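Local coordinates for DUF2018 family protein (Campylobacter jejuni subsp. jejuni, PDB 4NPX) that is of unknown function but adopts an all-helical fold that pairs with a second copy of itself, at residues Glu42-Ile45 and Glu46-Asn50; Ala65-Ile68 and Ala69-Leu73; Val84-Phe87 and Ile88-Asn91; Ile95-Arg98 and Gln99-Tyr103. All coordinates share one frame; numbering follows the deposited sequence.

Contact 1: Glu42-Ile45 and Glu46-Asn50; sequences EKFI and EIIQN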
# COMPACT_ATOMS: atom_id res chain seq x y z
N GLU A 42 -11.89 0.03 10.23
CA GLU A 42 -11.72 -0.73 11.51
C GLU A 42 -11.64 -2.24 11.22
O GLU A 42 -10.76 -2.89 11.73
CB GLU A 42 -12.87 -0.43 12.47
CG GLU A 42 -12.87 1.00 12.97
CD GLU A 42 -14.19 1.43 13.62
OE1 GLU A 42 -15.20 0.69 13.57
OE2 GLU A 42 -14.20 2.55 14.17
N LYS A 43 -12.46 -2.78 10.34
CA LYS A 43 -12.36 -4.19 10.06
C LYS A 43 -11.01 -4.55 9.37
O LYS A 43 -10.37 -5.57 9.69
CB LYS A 43 -13.54 -4.61 9.23
CG LYS A 43 -13.75 -6.12 9.14
CD LYS A 43 -14.98 -6.37 8.28
CE LYS A 43 -15.32 -7.84 8.12
NZ LYS A 43 -14.19 -8.56 7.49
N PHE A 44 -10.54 -3.72 8.44
CA PHE A 44 -9.24 -4.01 7.79
C PHE A 44 -8.12 -4.03 8.78
O PHE A 44 -7.23 -4.87 8.74
CB PHE A 44 -8.96 -2.98 6.71
CG PHE A 44 -7.57 -2.99 6.21
CD1 PHE A 44 -7.17 -3.96 5.31
CD2 PHE A 44 -6.69 -2.02 6.60
CE1 PHE A 44 -5.89 -3.95 4.82
CE2 PHE A 44 -5.39 -2.00 6.09
CZ PHE A 44 -5.03 -2.97 5.20
N ILE A 45 -8.12 -3.06 9.67
CA ILE A 45 -7.04 -2.99 10.69
C ILE A 45 -7.02 -4.25 11.58
O ILE A 45 -5.93 -4.80 11.89
CB ILE A 45 -7.19 -1.77 11.56
CG1 ILE A 45 -7.18 -0.49 10.73
CG2 ILE A 45 -6.08 -1.78 12.63
CD1 ILE A 45 -5.91 -0.33 9.96
N GLU A 46 -8.21 -4.67 12.01
CA GLU A 46 -8.36 -5.88 12.79
C GLU A 46 -7.83 -7.11 12.04
O GLU A 46 -7.17 -7.98 12.60
CB GLU A 46 -9.81 -6.07 13.16
CG GLU A 46 -10.22 -5.12 14.24
CD GLU A 46 -11.47 -5.62 14.91
OE1 GLU A 46 -12.17 -6.43 14.26
OE2 GLU A 46 -11.71 -5.23 16.08
N ILE A 47 -8.09 -7.17 10.75
CA ILE A 47 -7.59 -8.23 9.87
C ILE A 47 -6.08 -8.27 9.80
O ILE A 47 -5.52 -9.34 9.93
CB ILE A 47 -8.24 -8.15 8.47
CG1 ILE A 47 -9.71 -8.65 8.59
CG2 ILE A 47 -7.51 -9.10 7.55
CD1 ILE A 47 -10.58 -8.29 7.39
N ILE A 48 -5.43 -7.08 9.62
CA ILE A 48 -3.97 -6.92 9.64
C ILE A 48 -3.40 -7.35 10.98
O ILE A 48 -2.48 -8.23 11.05
CB ILE A 48 -3.64 -5.40 9.39
CG1 ILE A 48 -3.28 -5.20 7.97
CG2 ILE A 48 -2.51 -4.92 10.21
CD1 ILE A 48 -4.19 -5.84 7.04
N GLN A 49 -3.96 -6.80 12.05
CA GLN A 49 -3.47 -7.15 13.35
C GLN A 49 -3.50 -8.67 13.63
O GLN A 49 -2.70 -9.15 14.43
CB GLN A 49 -4.25 -6.40 14.48
CG GLN A 49 -4.01 -4.87 14.58
CD GLN A 49 -5.07 -4.16 15.45
OE1 GLN A 49 -6.28 -4.57 15.51
NE2 GLN A 49 -4.65 -3.07 16.11
N ASN A 50 -4.48 -9.39 13.07
CA ASN A 50 -4.65 -10.81 13.34
C ASN A 50 -4.21 -11.75 12.26
O ASN A 50 -4.41 -12.99 12.33
CB ASN A 50 -6.11 -11.05 13.76
CG ASN A 50 -6.40 -10.40 15.09
OD1 ASN A 50 -5.98 -10.93 16.16
ND2 ASN A 50 -7.06 -9.21 15.07
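Phe44 and Ile48 meet one turn apart on helix 40-49, an i to i+4 pair on the buried face of this short amphipathic helix. With CG anti to the backbone N (chi1 167°), the Phe44 ring is swung along the helix, and Ile48 sets its CD1 over one ring face, 3.8 Å from the centroid, in a CH-pi contact. The methyl sits off-centre, on the side of CE1 and CZ: CE1 of Phe44 is 3.4 Å from CD1 of Ile48. Ile48 has an unstaggered chi1 of -99°, which brings CD1 to the ring; it also packs on Ile48 of the second subunit.

Beside this pair, CG2 of Ile45 lies 3.8 Å from CD of Gln49, against the amide whose NE2 bonds to Gly51 O of the second subunit. On another side of the helix, where Ile47 packs on Ile110 and Leu111, the Lys43 chain runs straight until its last torsion, which turns NZ to 3.6 Å from CD1 of Ile47.

The last turn is tied twice at one oxygen. Asn50 N and its side-chain ND2 both donate to Glu46 O, from opposite faces of the carbonyl plane, the ND2 to O distance being 2.8 Å.

Contact 2: Ala65-Ile68 and Ala69-Leu73; sequences ADHI and AMVEL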
# COMPACT_ATOMS: atom_id res chain seq x y z
N ALA A 65 4.65 -3.97 -4.65
CA ALA A 65 5.15 -4.10 -5.99
C ALA A 65 4.37 -3.23 -6.94
O ALA A 65 4.92 -2.63 -7.79
CB ALA A 65 5.11 -5.55 -6.43
N ASP A 66 3.06 -3.20 -6.78
CA ASP A 66 2.19 -2.34 -7.54
C ASP A 66 2.54 -0.87 -7.35
O ASP A 66 2.68 -0.15 -8.28
CB ASP A 66 0.74 -2.59 -7.16
CG ASP A 66 0.08 -3.55 -8.07
OD1 ASP A 66 0.58 -4.66 -8.26
OD2 ASP A 66 -0.93 -3.17 -8.63
N HIS A 67 2.67 -0.48 -6.10
CA HIS A 67 3.07 0.84 -5.73
C HIS A 67 4.35 1.24 -6.42
O HIS A 67 4.42 2.24 -7.02
CB HIS A 67 3.26 0.91 -4.24
CG HIS A 67 3.02 2.26 -3.66
ND1 HIS A 67 1.77 2.70 -3.29
CD2 HIS A 67 3.87 3.27 -3.39
CE1 HIS A 67 1.87 3.91 -2.80
NE2 HIS A 67 3.12 4.29 -2.87
N ILE A 68 5.36 0.42 -6.30
CA ILE A 68 6.65 0.72 -6.84
C ILE A 68 6.57 0.88 -8.35
O ILE A 68 7.13 1.78 -8.91
CB ILE A 68 7.64 -0.36 -6.43
CG1 ILE A 68 7.87 -0.30 -4.94
CG2 ILE A 68 8.94 -0.24 -7.20
CD1 ILE A 68 8.27 -1.59 -4.31
N ALA A 69 5.84 -0.00 -8.99
CA ALA A 69 5.72 0.02 -10.42
C ALA A 69 5.02 1.28 -10.90
O ALA A 69 5.38 1.84 -11.88
CB ALA A 69 5.02 -1.20 -10.89
N MSE A 70 4.03 1.73 -10.16
CA MSE A 70 3.31 2.91 -10.52
C MSE A 70 4.15 4.12 -10.35
O MSE A 70 4.06 5.01 -11.15
CB MSE A 70 2.05 3.04 -9.70
CG MSE A 70 1.01 1.98 -10.03
SE MSE A 70 -0.66 2.40 -9.18
CE MSE A 70 -0.12 1.96 -7.40
N VAL A 71 4.97 4.19 -9.32
CA VAL A 71 5.92 5.30 -9.23
C VAL A 71 6.85 5.35 -10.45
O VAL A 71 7.12 6.42 -11.04
CB VAL A 71 6.72 5.21 -7.91
CG1 VAL A 71 7.86 6.18 -7.88
CG2 VAL A 71 5.83 5.44 -6.71
N GLU A 72 7.44 4.22 -10.84
CA GLU A 72 8.30 4.23 -12.00
C GLU A 72 7.57 4.66 -13.26
O GLU A 72 8.13 5.40 -14.04
CB GLU A 72 8.94 2.88 -12.24
CG GLU A 72 9.92 2.57 -11.14
CD GLU A 72 10.98 3.67 -10.99
OE1 GLU A 72 11.77 3.90 -11.95
OE2 GLU A 72 11.03 4.22 -9.82
N LEU A 73 6.37 4.14 -13.50
CA LEU A 73 5.60 4.52 -14.69
C LEU A 73 5.22 6.02 -14.69
O LEU A 73 5.32 6.69 -15.72
CB LEU A 73 4.44 3.57 -14.99
CG LEU A 73 4.80 2.09 -15.23
CD1 LEU A 73 3.59 1.20 -15.24
CD2 LEU A 73 5.67 1.85 -16.44
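Ala69 follows Ala65 by one turn of helix 53-76, its N bonded to Ala65 O at 3.0 Å and its CB resting 3.4 Å from that same oxygen.

Met70, a selenomethionine, comes next and folds back on the preceding turn. Its N bonds to Asp66 O, and its CG passes 3.2 Å from that oxygen. The chain is extended at chi2, then bends at the selenium (chi3 -73°), which folds CE back along the helix to 3.8 Å from CA of His67. The carboxylate of Asp66 itself turns to Lys85 of the second subunit in a salt bridge.

Val71 donates its N to His67 O. Its CG2, set anti to its own carbonyl carbon, leans to 3.5 Å from His67 O and only loosely approaches the imidazole, 4.4 Å from CD2 of His67. That ring is committed to the partner chain: it stacks on Phe63 of the second subunit, and its ND1 is hydrogen-bonded to ND1 of His67 there.

Glu72 is next, with N bonded to Ile68 O and CG 3.7 Å from the same atom, and Leu73 N carries on to Ala69 O. The regular i to i+4 bonding is that of a long alpha-helix, 53-76, which here lies in the interface of a helical homodimer, with His67 meeting its own copy.

Contact 3: Val84-Phe87 and Ile88-Asn91; sequences VKNF and ILEN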
# COMPACT_ATOMS: atom_id res chain seq x y z
N VAL A 84 0.99 13.86 -7.32
CA VAL A 84 0.24 12.82 -6.63
C VAL A 84 -0.47 13.38 -5.40
O VAL A 84 -1.68 13.22 -5.31
CB VAL A 84 1.17 11.63 -6.23
CG1 VAL A 84 0.47 10.73 -5.23
CG2 VAL A 84 1.63 10.83 -7.44
N LYS A 85 0.26 14.09 -4.51
CA LYS A 85 -0.29 14.73 -3.28
C LYS A 85 -1.34 15.81 -3.59
O LYS A 85 -2.40 15.90 -2.93
CB LYS A 85 0.78 15.31 -2.41
CG LYS A 85 1.67 14.23 -1.79
CD LYS A 85 0.89 13.42 -0.74
CE LYS A 85 1.72 12.51 0.17
NZ LYS A 85 0.82 11.59 0.94
N ASN A 86 -1.11 16.59 -4.63
CA ASN A 86 -2.10 17.55 -4.96
C ASN A 86 -3.37 16.92 -5.48
O ASN A 86 -4.47 17.44 -5.17
CB ASN A 86 -1.52 18.63 -5.81
CG ASN A 86 -0.58 19.56 -4.97
OD1 ASN A 86 -0.74 19.73 -3.73
ND2 ASN A 86 0.40 20.13 -5.62
N PHE A 87 -3.24 15.79 -6.20
CA PHE A 87 -4.44 15.10 -6.67
C PHE A 87 -5.26 14.76 -5.42
O PHE A 87 -6.50 14.95 -5.33
CB PHE A 87 -4.17 13.82 -7.49
CG PHE A 87 -5.45 13.08 -7.90
CD1 PHE A 87 -6.09 12.16 -7.03
CD2 PHE A 87 -6.04 13.34 -9.14
CE1 PHE A 87 -7.30 11.57 -7.36
CE2 PHE A 87 -7.22 12.69 -9.50
CZ PHE A 87 -7.84 11.81 -8.62
N ILE A 88 -4.58 14.23 -4.44
CA ILE A 88 -5.25 13.83 -3.18
C ILE A 88 -5.98 14.98 -2.51
O ILE A 88 -7.14 14.84 -2.11
CB ILE A 88 -4.20 13.22 -2.22
CG1 ILE A 88 -3.61 11.89 -2.78
CG2 ILE A 88 -4.79 12.98 -0.83
CD1 ILE A 88 -2.39 11.48 -1.95
N LEU A 89 -5.29 16.12 -2.43
CA LEU A 89 -5.81 17.31 -1.74
C LEU A 89 -6.99 17.94 -2.45
O LEU A 89 -7.80 18.63 -1.87
CB LEU A 89 -4.67 18.32 -1.54
CG LEU A 89 -3.52 17.89 -0.61
CD1 LEU A 89 -2.29 18.78 -0.68
CD2 LEU A 89 -4.07 17.84 0.80
N GLU A 90 -7.08 17.69 -3.73
CA GLU A 90 -8.18 18.26 -4.52
C GLU A 90 -9.33 17.29 -4.82
O GLU A 90 -10.27 17.67 -5.46
CB GLU A 90 -7.56 18.72 -5.83
CG GLU A 90 -6.58 19.82 -5.56
CD GLU A 90 -5.75 20.18 -6.76
OE1 GLU A 90 -5.88 19.47 -7.73
OE2 GLU A 90 -4.99 21.21 -6.75
N ASN A 91 -9.21 16.02 -4.47
CA ASN A 91 -10.24 15.02 -4.77
C ASN A 91 -10.57 14.19 -3.56
O ASN A 91 -10.63 12.90 -3.60
CB ASN A 91 -9.71 14.14 -5.89
CG ASN A 91 -9.53 14.91 -7.18
OD1 ASN A 91 -10.49 15.06 -7.93
ND2 ASN A 91 -8.31 15.37 -7.47
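Phe87 and Asn91 stack flat against each other at the corner between helix 81-90 and helix 92-111. The Asn91 amide lies over one face of the Phe87 ring with the two planes 18° apart, and ND2 stands 3.4 Å above the ring plane, over its centre. Since the amide is nearly parallel to the ring, the N-H used in bonding runs along the face and does not point into it: ND2 donates to Phe87 O at 2.8 Å, in the carbonyl plane and on a lone pair, with an N-H...O angle of 165°. Phe87 has CG anti to its backbone N (chi1 177°), which lays the ring beside its own carbonyl, so one amide can serve both ring and oxygen. Phe94 and Ile95 of helix 92-111 also pack on this ring.

Ile88 reaches the other way, back toward the preceding turn. Its CG1 lies 3.4 Å from Val84 O, and its CD1 ends 4.0 Å from CD of Lys85, the two chains running side by side in the same direction; CG1 of Val84 is a looser neighbour. Ala69 of the second subunit packs on Ile88 as well.

Asn86 makes the third part of the contact. Its OD1 touches CD1 of Leu89 at 3.6 Å, while its backbone O accepts from Glu90 N, a donor that also makes a weak bond to Phe87 O.

Asn91 occupies the N-cap position, right before helix 92-111, yet its side chain makes no capping bond there and turns back to Phe87 O, joining two successive helices at their junction.

Contact 4: Ile95-Arg98 and Gln99-Tyr103; sequences IEER and QNDIY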
# COMPACT_ATOMS: atom_id res chain seq x y z
N ILE A 95 -11.06 9.99 -3.15
CA ILE A 95 -10.13 9.26 -2.32
C ILE A 95 -10.84 8.42 -1.21
O ILE A 95 -10.51 7.23 -0.99
CB ILE A 95 -9.08 10.22 -1.73
CG1 ILE A 95 -8.25 10.97 -2.82
CG2 ILE A 95 -8.20 9.48 -0.71
CD1 ILE A 95 -7.29 10.05 -3.54
N GLU A 96 -11.79 9.02 -0.49
CA GLU A 96 -12.48 8.35 0.64
C GLU A 96 -13.24 7.14 0.19
O GLU A 96 -13.18 6.06 0.81
CB GLU A 96 -13.39 9.35 1.30
CG GLU A 96 -14.16 8.78 2.46
CD GLU A 96 -15.03 9.82 3.13
OE1 GLU A 96 -14.89 11.04 2.80
OE2 GLU A 96 -15.86 9.38 3.96
N GLU A 97 -13.89 7.29 -0.95
CA GLU A 97 -14.65 6.15 -1.55
C GLU A 97 -13.72 4.99 -1.94
O GLU A 97 -14.01 3.81 -1.61
CB GLU A 97 -15.48 6.66 -2.73
CG GLU A 97 -16.17 5.57 -3.56
CD GLU A 97 -17.37 4.93 -2.90
OE1 GLU A 97 -17.89 5.54 -1.93
OE2 GLU A 97 -17.81 3.83 -3.40
N ARG A 98 -12.66 5.28 -2.67
CA ARG A 98 -11.73 4.24 -3.06
C ARG A 98 -10.99 3.66 -1.84
O ARG A 98 -10.56 2.47 -1.85
CB ARG A 98 -10.76 4.80 -4.06
CG ARG A 98 -11.29 5.03 -5.46
CD ARG A 98 -11.82 3.79 -6.15
NE ARG A 98 -10.91 2.64 -6.15
CZ ARG A 98 -11.27 1.43 -6.53
NH1 ARG A 98 -12.48 1.20 -7.10
NH2 ARG A 98 -10.37 0.45 -6.44
N GLN A 99 -10.81 4.45 -0.77
CA GLN A 99 -10.06 3.93 0.36
C GLN A 99 -10.90 2.74 0.92
O GLN A 99 -10.33 1.74 1.33
CB GLN A 99 -9.75 4.94 1.42
CG GLN A 99 -8.61 5.88 1.13
CD GLN A 99 -8.53 7.00 2.08
OE1 GLN A 99 -9.54 7.58 2.49
NE2 GLN A 99 -7.32 7.38 2.42
N ASN A 100 -12.20 2.93 1.05
CA ASN A 100 -13.08 1.85 1.52
C ASN A 100 -13.03 0.62 0.67
O ASN A 100 -13.00 -0.49 1.20
CB ASN A 100 -14.48 2.31 1.71
CG ASN A 100 -14.57 3.33 2.85
OD1 ASN A 100 -13.90 3.20 3.93
ND2 ASN A 100 -15.31 4.37 2.61
N ASP A 101 -12.98 0.79 -0.64
CA ASP A 101 -12.91 -0.34 -1.52
C ASP A 101 -11.60 -1.11 -1.30
O ASP A 101 -11.60 -2.34 -1.34
CB ASP A 101 -12.93 0.13 -2.96
CG ASP A 101 -14.19 0.86 -3.37
OD1 ASP A 101 -15.26 0.58 -2.85
OD2 ASP A 101 -14.12 1.64 -4.35
N ILE A 102 -10.50 -0.40 -1.05
CA ILE A 102 -9.19 -0.96 -0.80
C ILE A 102 -9.18 -1.72 0.55
O ILE A 102 -8.70 -2.86 0.61
CB ILE A 102 -8.09 0.05 -0.89
CG1 ILE A 102 -7.84 0.47 -2.37
CG2 ILE A 102 -6.79 -0.55 -0.37
CD1 ILE A 102 -6.76 1.53 -2.35
N TYR A 103 -9.75 -1.13 1.58
CA TYR A 103 -9.91 -1.83 2.86
C TYR A 103 -10.62 -3.17 2.63
O TYR A 103 -10.16 -4.20 3.12
CB TYR A 103 -10.69 -1.01 3.92
CG TYR A 103 -10.04 0.31 4.27
CD1 TYR A 103 -8.67 0.41 4.52
CD2 TYR A 103 -10.80 1.43 4.45
CE1 TYR A 103 -8.07 1.64 4.79
CE2 TYR A 103 -10.20 2.67 4.75
CZ TYR A 103 -8.82 2.76 4.93
OH TYR A 103 -8.22 4.01 5.26
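Arg98 and Asp101 form a salt bridge one turn apart, with NH1 of Arg98 3.2 Å from OD2 of Asp101. It is a matter of charge alone: the oxygen lies over one face of the guanidinium, the two planar groups are 68° apart, and no N-H points at it. Two successive bends in the arginine chain, at chi2 (-60°) and chi3 (-51°), curl the guanidinium forward over Asp101, whose CB also lies above that face. OE2 of Glu97 comes to 4.2 Å from OD1 of Asp101, a like-charge repulsion that the guanidinium probably eases.

These charges lie on helix 92-111, the C-terminal helix, where Arg98 also packs on Ile68 of the second subunit. Its backbone bonds run i to i+4, among them Gln99 N to Ile95 O at 2.8 Å and Ile102 N to Arg98 O at 3.0 Å.

Apolar contact comes where Ile95 packs on that same Ile68. The extended chain of Gln99 leans against Ile95, its CD 3.7 Å from CG2 of Ile95, and sends NE2 on to a weak bond with Glu61 O of the second subunit.

In the fold
The four contacts come in series along the chain, one on each helix: contact 1 on 40-49, contact 2 on 53-76, contact 3 on 81-90 and contact 4 on 92-111. Contact 4 touches contact 1, where Phe44 CD1 is 3.7 Å from Tyr103 O, and contact 3, where Phe87 CE1 is 4.1 Å from Ile95 CD1; its centre is about 15 Å from each of theirs. Contact 2 touches none of the others within the chain, its centre about 25 Å from that of contact 1. All four reach the second subunit, and contact 2 meets contacts 3 and 4 of the other copy (Asp66 with Lys85, Ile68 with Ile95), consistent with a fold completed by the dimer.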